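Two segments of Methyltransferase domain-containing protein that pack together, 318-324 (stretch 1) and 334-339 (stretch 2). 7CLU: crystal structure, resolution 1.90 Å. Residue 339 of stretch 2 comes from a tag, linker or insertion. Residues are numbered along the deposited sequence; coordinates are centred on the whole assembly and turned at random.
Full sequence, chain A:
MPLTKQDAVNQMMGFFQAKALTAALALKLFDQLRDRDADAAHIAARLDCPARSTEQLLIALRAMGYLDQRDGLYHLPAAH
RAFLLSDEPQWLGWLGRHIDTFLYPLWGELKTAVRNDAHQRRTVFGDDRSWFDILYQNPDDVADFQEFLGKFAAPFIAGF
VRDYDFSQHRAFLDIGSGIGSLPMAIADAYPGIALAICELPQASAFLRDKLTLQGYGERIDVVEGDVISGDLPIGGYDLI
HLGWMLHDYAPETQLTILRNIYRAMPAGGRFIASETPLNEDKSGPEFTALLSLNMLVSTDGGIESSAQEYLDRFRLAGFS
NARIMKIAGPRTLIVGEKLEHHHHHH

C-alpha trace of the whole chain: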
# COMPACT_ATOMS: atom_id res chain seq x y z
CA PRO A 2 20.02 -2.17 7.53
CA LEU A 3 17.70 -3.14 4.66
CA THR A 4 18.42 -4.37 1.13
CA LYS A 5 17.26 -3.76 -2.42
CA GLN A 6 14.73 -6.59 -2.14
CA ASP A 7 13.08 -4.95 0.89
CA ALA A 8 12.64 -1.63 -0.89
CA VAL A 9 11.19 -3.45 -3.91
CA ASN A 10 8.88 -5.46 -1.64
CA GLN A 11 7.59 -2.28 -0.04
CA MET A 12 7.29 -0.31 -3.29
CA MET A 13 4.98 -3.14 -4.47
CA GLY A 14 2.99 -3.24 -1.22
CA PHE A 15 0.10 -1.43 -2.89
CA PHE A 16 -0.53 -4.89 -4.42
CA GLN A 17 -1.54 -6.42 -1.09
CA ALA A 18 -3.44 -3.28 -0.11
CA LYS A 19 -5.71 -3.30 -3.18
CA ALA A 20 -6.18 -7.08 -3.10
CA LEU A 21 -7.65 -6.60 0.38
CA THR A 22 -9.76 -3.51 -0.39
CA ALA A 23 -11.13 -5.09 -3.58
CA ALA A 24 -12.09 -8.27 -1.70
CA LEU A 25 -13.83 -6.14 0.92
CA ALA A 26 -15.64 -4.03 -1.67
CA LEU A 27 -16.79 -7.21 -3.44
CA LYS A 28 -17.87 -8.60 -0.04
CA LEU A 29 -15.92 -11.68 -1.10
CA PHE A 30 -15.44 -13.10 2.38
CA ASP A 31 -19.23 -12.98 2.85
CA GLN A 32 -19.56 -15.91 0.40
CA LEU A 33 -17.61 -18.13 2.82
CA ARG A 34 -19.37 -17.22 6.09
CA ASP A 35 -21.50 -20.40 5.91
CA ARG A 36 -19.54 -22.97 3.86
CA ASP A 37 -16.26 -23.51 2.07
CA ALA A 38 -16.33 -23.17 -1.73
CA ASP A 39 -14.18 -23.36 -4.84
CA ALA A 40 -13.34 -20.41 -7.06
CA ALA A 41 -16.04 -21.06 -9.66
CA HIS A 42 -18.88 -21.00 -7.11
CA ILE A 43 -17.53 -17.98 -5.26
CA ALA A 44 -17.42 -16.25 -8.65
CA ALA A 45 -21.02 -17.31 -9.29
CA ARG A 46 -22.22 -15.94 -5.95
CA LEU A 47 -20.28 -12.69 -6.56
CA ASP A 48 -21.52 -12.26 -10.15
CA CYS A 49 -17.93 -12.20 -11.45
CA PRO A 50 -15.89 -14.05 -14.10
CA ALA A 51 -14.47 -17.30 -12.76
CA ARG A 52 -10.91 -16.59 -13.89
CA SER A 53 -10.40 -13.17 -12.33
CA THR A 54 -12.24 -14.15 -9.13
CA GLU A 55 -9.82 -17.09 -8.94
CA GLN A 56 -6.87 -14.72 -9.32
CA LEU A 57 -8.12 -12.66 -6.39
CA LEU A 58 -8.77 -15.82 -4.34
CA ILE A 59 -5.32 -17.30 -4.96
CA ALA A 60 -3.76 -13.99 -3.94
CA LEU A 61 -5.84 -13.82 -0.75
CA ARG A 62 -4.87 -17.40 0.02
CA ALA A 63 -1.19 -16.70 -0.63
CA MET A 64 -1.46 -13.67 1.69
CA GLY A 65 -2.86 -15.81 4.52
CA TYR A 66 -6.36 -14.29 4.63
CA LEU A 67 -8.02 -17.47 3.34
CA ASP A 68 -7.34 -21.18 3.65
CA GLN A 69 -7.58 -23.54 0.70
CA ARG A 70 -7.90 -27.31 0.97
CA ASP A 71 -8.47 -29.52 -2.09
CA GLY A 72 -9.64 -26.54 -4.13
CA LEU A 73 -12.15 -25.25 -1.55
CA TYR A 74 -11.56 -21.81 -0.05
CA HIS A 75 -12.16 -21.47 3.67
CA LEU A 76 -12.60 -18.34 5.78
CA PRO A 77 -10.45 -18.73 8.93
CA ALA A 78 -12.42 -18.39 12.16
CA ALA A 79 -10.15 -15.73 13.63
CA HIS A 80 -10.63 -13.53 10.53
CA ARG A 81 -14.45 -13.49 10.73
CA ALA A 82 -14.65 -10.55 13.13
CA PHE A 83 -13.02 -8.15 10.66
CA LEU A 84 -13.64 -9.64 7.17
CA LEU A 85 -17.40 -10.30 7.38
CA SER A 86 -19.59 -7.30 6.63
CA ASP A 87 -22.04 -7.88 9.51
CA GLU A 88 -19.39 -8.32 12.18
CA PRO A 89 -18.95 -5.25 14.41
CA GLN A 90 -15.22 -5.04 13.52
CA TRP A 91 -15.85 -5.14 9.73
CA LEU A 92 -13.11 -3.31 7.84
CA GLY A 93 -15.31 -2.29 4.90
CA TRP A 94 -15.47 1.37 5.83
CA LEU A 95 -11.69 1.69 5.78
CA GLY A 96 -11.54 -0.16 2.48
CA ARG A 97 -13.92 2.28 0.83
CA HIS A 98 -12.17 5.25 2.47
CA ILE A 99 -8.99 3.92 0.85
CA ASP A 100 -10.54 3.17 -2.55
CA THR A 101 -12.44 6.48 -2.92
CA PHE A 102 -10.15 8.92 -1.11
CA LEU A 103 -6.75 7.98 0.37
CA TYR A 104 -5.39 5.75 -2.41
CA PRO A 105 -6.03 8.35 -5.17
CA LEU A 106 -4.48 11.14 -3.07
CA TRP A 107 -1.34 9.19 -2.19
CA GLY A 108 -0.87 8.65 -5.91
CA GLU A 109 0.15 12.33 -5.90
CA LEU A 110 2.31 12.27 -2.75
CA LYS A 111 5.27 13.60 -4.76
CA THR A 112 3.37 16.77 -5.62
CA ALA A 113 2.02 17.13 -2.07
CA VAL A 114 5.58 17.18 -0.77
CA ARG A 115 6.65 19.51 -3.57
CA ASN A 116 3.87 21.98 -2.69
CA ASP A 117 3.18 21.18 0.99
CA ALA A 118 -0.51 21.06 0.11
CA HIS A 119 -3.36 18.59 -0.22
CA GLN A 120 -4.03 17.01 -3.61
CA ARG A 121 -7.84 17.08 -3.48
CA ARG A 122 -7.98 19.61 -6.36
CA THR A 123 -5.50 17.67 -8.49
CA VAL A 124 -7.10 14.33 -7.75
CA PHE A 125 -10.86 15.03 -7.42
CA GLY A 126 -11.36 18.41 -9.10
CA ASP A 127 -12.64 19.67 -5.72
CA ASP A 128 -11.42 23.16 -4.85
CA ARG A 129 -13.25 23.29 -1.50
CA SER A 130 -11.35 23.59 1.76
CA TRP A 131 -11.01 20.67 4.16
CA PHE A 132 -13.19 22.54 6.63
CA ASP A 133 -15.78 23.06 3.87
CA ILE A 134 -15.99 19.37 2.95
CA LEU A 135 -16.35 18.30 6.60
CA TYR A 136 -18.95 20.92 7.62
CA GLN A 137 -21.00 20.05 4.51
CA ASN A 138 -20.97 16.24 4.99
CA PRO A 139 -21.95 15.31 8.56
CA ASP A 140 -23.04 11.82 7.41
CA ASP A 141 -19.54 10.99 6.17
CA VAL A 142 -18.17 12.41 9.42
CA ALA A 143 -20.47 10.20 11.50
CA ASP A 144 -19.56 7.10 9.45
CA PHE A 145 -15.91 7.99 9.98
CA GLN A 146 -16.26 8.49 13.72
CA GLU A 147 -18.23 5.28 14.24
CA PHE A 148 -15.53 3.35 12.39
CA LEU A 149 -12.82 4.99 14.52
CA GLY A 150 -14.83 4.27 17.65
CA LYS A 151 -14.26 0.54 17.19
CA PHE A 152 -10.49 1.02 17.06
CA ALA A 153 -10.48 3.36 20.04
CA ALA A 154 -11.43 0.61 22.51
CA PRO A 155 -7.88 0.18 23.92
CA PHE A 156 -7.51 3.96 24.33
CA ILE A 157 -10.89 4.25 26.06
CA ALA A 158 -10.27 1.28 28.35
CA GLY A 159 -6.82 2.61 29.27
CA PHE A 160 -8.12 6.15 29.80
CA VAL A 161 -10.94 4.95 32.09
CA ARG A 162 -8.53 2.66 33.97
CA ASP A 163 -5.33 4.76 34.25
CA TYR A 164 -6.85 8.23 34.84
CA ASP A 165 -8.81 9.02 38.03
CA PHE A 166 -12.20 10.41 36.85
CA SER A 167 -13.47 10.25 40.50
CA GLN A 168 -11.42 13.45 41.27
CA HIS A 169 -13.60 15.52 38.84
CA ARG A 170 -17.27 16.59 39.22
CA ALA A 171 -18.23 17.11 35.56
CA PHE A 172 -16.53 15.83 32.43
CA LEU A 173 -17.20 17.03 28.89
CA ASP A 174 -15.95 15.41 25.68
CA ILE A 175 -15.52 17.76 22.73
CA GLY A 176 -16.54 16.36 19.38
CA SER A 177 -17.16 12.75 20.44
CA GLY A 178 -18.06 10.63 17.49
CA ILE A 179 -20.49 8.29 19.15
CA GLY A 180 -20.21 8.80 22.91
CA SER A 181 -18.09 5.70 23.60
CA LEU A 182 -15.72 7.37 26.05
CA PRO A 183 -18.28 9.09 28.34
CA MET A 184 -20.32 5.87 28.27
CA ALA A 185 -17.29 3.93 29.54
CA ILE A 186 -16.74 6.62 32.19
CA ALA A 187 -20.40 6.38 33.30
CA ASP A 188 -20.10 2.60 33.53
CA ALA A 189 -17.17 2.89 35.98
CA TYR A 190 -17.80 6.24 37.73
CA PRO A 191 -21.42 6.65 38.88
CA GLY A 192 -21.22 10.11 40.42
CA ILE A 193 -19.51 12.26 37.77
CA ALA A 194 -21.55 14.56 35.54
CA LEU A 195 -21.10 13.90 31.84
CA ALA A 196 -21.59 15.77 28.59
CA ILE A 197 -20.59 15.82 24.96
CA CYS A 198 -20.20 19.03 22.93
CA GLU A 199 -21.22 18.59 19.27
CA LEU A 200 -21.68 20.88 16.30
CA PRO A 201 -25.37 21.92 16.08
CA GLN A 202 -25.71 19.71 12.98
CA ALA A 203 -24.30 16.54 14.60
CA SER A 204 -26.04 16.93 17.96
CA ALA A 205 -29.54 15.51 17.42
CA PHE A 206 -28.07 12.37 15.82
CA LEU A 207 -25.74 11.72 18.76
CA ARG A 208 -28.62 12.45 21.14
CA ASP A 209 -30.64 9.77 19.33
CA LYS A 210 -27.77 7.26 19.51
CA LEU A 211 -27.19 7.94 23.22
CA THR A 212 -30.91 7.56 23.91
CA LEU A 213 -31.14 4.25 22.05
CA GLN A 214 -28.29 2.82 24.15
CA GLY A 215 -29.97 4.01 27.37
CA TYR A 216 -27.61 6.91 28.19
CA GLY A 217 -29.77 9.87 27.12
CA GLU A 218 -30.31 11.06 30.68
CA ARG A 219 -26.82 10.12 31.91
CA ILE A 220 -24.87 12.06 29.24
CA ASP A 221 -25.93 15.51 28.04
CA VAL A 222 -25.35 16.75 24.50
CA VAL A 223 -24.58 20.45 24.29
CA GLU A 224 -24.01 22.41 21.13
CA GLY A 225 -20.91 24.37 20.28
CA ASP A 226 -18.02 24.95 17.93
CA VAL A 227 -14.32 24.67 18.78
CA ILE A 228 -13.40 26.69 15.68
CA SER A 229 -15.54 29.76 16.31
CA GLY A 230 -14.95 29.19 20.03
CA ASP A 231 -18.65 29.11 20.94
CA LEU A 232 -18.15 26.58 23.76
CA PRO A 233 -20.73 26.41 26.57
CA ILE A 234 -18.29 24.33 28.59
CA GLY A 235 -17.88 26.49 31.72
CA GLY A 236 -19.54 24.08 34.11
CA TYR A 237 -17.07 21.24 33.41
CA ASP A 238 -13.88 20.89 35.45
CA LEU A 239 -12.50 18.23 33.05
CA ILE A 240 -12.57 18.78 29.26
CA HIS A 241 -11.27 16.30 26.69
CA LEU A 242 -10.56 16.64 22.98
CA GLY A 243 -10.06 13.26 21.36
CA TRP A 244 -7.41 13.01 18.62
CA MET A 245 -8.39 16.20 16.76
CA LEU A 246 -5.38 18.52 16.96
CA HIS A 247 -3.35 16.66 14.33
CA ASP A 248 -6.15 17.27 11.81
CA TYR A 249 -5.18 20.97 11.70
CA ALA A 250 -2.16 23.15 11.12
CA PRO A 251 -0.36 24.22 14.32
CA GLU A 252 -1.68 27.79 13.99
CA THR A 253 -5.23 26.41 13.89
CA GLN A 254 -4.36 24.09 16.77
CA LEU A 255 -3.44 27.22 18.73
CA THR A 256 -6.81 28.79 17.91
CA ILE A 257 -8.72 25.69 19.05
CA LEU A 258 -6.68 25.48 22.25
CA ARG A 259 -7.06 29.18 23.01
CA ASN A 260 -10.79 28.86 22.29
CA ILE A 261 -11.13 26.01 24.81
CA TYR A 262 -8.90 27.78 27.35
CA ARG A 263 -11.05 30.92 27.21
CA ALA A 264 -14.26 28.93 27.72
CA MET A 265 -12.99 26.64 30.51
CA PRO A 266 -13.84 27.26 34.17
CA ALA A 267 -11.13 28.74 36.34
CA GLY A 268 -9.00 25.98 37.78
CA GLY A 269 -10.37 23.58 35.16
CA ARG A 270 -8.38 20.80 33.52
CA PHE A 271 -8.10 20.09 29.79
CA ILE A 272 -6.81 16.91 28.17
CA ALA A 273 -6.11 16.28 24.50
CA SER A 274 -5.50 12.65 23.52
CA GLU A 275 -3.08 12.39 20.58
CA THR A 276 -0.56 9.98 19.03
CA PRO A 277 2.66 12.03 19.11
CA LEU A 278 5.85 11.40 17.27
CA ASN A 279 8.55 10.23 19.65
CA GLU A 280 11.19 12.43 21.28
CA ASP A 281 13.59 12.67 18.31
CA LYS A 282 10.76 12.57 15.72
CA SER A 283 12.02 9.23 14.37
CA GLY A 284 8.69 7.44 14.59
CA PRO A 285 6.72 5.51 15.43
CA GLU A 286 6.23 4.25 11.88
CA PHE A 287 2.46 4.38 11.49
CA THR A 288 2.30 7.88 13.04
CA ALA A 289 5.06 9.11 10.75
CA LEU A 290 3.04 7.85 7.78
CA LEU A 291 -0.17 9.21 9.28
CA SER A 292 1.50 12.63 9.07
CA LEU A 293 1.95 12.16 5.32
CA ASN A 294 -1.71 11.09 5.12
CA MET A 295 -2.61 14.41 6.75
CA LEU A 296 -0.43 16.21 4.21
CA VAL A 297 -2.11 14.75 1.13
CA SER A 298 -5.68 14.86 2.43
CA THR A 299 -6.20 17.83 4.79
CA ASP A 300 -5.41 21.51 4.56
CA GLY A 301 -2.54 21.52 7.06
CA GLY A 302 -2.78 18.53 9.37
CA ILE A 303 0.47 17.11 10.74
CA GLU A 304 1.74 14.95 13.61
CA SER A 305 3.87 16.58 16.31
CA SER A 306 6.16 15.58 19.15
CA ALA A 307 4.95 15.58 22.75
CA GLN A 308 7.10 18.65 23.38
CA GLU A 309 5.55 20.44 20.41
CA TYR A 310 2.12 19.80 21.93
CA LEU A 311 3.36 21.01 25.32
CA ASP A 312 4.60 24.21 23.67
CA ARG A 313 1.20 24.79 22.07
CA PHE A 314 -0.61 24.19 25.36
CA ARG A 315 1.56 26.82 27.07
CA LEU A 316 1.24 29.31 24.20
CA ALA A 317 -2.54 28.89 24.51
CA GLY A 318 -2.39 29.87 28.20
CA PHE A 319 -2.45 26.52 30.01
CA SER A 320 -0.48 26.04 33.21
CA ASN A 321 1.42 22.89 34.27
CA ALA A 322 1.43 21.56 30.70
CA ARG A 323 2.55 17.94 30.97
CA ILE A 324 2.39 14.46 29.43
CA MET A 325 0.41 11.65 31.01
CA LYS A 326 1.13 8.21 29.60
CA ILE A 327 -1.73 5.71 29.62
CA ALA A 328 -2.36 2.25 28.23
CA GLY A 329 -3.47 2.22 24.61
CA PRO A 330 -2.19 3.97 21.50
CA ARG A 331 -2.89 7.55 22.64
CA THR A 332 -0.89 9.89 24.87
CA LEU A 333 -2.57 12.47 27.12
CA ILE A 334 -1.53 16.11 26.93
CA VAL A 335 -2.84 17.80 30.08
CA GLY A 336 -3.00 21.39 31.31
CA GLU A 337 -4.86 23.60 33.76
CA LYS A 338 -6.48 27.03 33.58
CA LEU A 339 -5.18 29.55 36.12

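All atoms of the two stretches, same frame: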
# COMPACT_ATOMS: atom_id res chain seq x y z
N GLY A 318 -2.08 29.35 26.88
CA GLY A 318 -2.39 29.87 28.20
C GLY A 318 -2.45 28.85 29.31
O GLY A 318 -2.62 29.23 30.47
N PHE A 319 -2.32 27.56 29.00
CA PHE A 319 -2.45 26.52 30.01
C PHE A 319 -1.24 26.51 30.94
O PHE A 319 -0.11 26.73 30.52
CB PHE A 319 -2.59 25.15 29.35
CG PHE A 319 -3.91 24.95 28.69
CD1 PHE A 319 -5.04 24.76 29.46
CD2 PHE A 319 -4.03 24.99 27.31
CE1 PHE A 319 -6.26 24.58 28.87
CE2 PHE A 319 -5.25 24.82 26.71
CZ PHE A 319 -6.37 24.61 27.49
N SER A 320 -1.51 26.21 32.20
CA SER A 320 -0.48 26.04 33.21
C SER A 320 -0.21 24.56 33.44
O SER A 320 -1.07 23.71 33.18
CB SER A 320 -0.90 26.73 34.51
OG SER A 320 -1.07 28.13 34.30
N ASN A 321 1.00 24.26 33.91
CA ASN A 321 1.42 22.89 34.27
C ASN A 321 1.31 21.92 33.10
O ASN A 321 1.06 20.73 33.29
CB ASN A 321 0.62 22.36 35.45
CG ASN A 321 0.78 23.21 36.68
OD1 ASN A 321 1.90 23.46 37.12
ND2 ASN A 321 -0.33 23.67 37.23
N ALA A 322 1.51 22.41 31.88
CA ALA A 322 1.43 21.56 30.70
C ALA A 322 2.34 20.35 30.86
O ALA A 322 3.54 20.49 31.10
CB ALA A 322 1.80 22.36 29.45
N ARG A 323 1.76 19.15 30.76
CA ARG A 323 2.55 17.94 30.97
C ARG A 323 1.96 16.77 30.18
O ARG A 323 0.84 16.83 29.68
CB ARG A 323 2.64 17.58 32.45
CG ARG A 323 1.32 17.18 33.06
CD ARG A 323 1.26 17.55 34.54
NE ARG A 323 -0.01 17.18 35.15
CZ ARG A 323 -1.06 17.99 35.22
NH1 ARG A 323 -0.99 19.22 34.72
NH2 ARG A 323 -2.18 17.57 35.78
N ILE A 324 2.77 15.72 30.06
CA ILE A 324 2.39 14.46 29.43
C ILE A 324 1.91 13.51 30.50
O ILE A 324 2.46 13.45 31.60
CB ILE A 324 3.58 13.84 28.66
CG1 ILE A 324 4.13 14.82 27.61
CG2 ILE A 324 3.17 12.52 28.01
CD1 ILE A 324 3.06 15.57 26.87
N ILE A 334 -2.15 14.82 26.69
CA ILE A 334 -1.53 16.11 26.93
C ILE A 334 -2.49 16.89 27.81
O ILE A 334 -3.67 17.03 27.49
CB ILE A 334 -1.21 16.84 25.61
CG1 ILE A 334 -0.30 15.95 24.75
CG2 ILE A 334 -0.47 18.10 25.90
CD1 ILE A 334 -0.87 15.63 23.38
N VAL A 335 -2.00 17.34 28.97
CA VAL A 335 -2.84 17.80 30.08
C VAL A 335 -2.37 19.19 30.50
O VAL A 335 -1.16 19.45 30.58
CB VAL A 335 -2.76 16.83 31.28
CG1 VAL A 335 -3.66 17.30 32.42
CG2 VAL A 335 -3.08 15.41 30.83
N GLY A 336 -3.32 20.07 30.80
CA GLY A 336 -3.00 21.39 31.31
C GLY A 336 -4.16 21.95 32.11
O GLY A 336 -5.30 21.48 32.01
N GLU A 337 -3.86 22.98 32.91
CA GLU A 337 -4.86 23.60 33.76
C GLU A 337 -4.98 25.09 33.45
O GLU A 337 -4.06 25.73 32.93
CB GLU A 337 -4.55 23.41 35.25
CG GLU A 337 -4.87 22.03 35.78
CD GLU A 337 -3.66 21.15 35.83
OE1 GLU A 337 -2.54 21.70 35.99
OE2 GLU A 337 -3.82 19.91 35.72
N LYS A 338 -6.15 25.63 33.80
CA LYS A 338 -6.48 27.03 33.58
C LYS A 338 -6.34 27.77 34.91
O LYS A 338 -7.09 27.51 35.86
CB LYS A 338 -7.90 27.18 33.03
CG LYS A 338 -8.38 28.62 32.97
CD LYS A 338 -9.61 28.82 32.10
CE LYS A 338 -9.83 30.32 31.87
NZ LYS A 338 -11.07 30.67 31.13
N LEU A 339 -5.36 28.66 34.97
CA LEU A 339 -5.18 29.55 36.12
C LEU A 339 -4.91 30.97 35.64
O LEU A 339 -4.49 31.18 34.49
CB LEU A 339 -4.05 29.05 37.01
CG LEU A 339 -4.35 27.78 37.81
CD1 LEU A 339 -3.35 26.66 37.49
CD2 LEU A 339 -4.37 28.07 39.31
O HOH W 1 -3.09 28.97 33.00

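Two antiparallel strand segments of one chain pair edge to edge through two sets of reciprocal backbone hydrogen bonds, separated by a beta bulge and reinforced on one face by an arginine-glutamate salt bridge. The axes of strands 322-324 and 334-337 run at 154° to one another and approach to 4.8 Å, and the contact buries 545 Å² in all.

Ser320 and Glu337 form the first hydrogen-bonded pair: Ser320 N donates to Glu337 O at 2.7 Å, and Glu337 N returns the bond to Ser320 O at 2.9 Å, both nearly linear. Arg323 and Val335 form the second, with Arg323 N to Val335 O at 2.9 Å and Val335 N to Arg323 O at 3.0 Å. Two residues, Asn321 and Ala322, lie between the bonded positions on stretch 1 but only Gly336 lies between them on stretch 2, so the register shifts by one. The extra residue is taken up where the chain turns a corner at Asn321, whose phi/psi of 58/31 lies far from extended values. At the bulge Ala322 faces Gly336, their CA atoms 4.5 Å apart, and Ala322 CA makes a CA-H...O contact of 3.3 Å with Val335 O. Beyond Arg323, Ile324 and Ile334 form a non-hydrogen-bonded pair.

Despite the bulge, Ser320, Arg323, Val335 and Glu337 direct their side chains to the same face, where the charged chemistry gathers. Arg323 extends over Val335, whose CG1 lies over one face of the guanidinium, 3.7 Å from Arg323 NH2, so the aliphatic valine supports the flat cation while the polar edge remains free to bond. At that edge Arg323 NH2 meets Glu337 OE2 at 2.9 Å in a salt bridge. Arg323 NH1 adds a hydrogen bond to Glu337 OE2 at 3.1 Å and a weak one to Glu337 OE1 at 3.2 Å. Arg323 NH1 also donates to Asn321 O at 2.9 Å, tying the guanidinium back to the corner of its own stretch. From the same corner, Asn321 ND2 donates to Glu337 OE1 at 3.2 Å, so both carboxylate oxygens are engaged by stretch 1.

The other face is apolar at the Ile324-Ile334 pair, where Ile324 CD1 packs 4.0 Å from Ile334 CG1. Farther along, the Phe319 ring lies beside Gly336, with Phe319 CD1 4.0 Å from Gly336 C. Gly336 leaves room for this approach: an ideal CB on it would clash with Phe319 CB at 2.9 Å. Phe319 CA also makes a 3.4 Å CA-H...O contact with Glu337 O.

Gly318 leaves the preceding helix in a Schellman motif, with a positive phi of 110°. Its carbonyl helps bind a water that links the ends of the two stretches: the water donates to Gly318 O at 2.6 Å, accepts from Leu339 N at 3.0 Å and lies 2.5 Å from Ser320 OG in a further hydrogen bond. Leu339, a tag residue, also brings its CD1 to 3.9 Å from Ser320 CB.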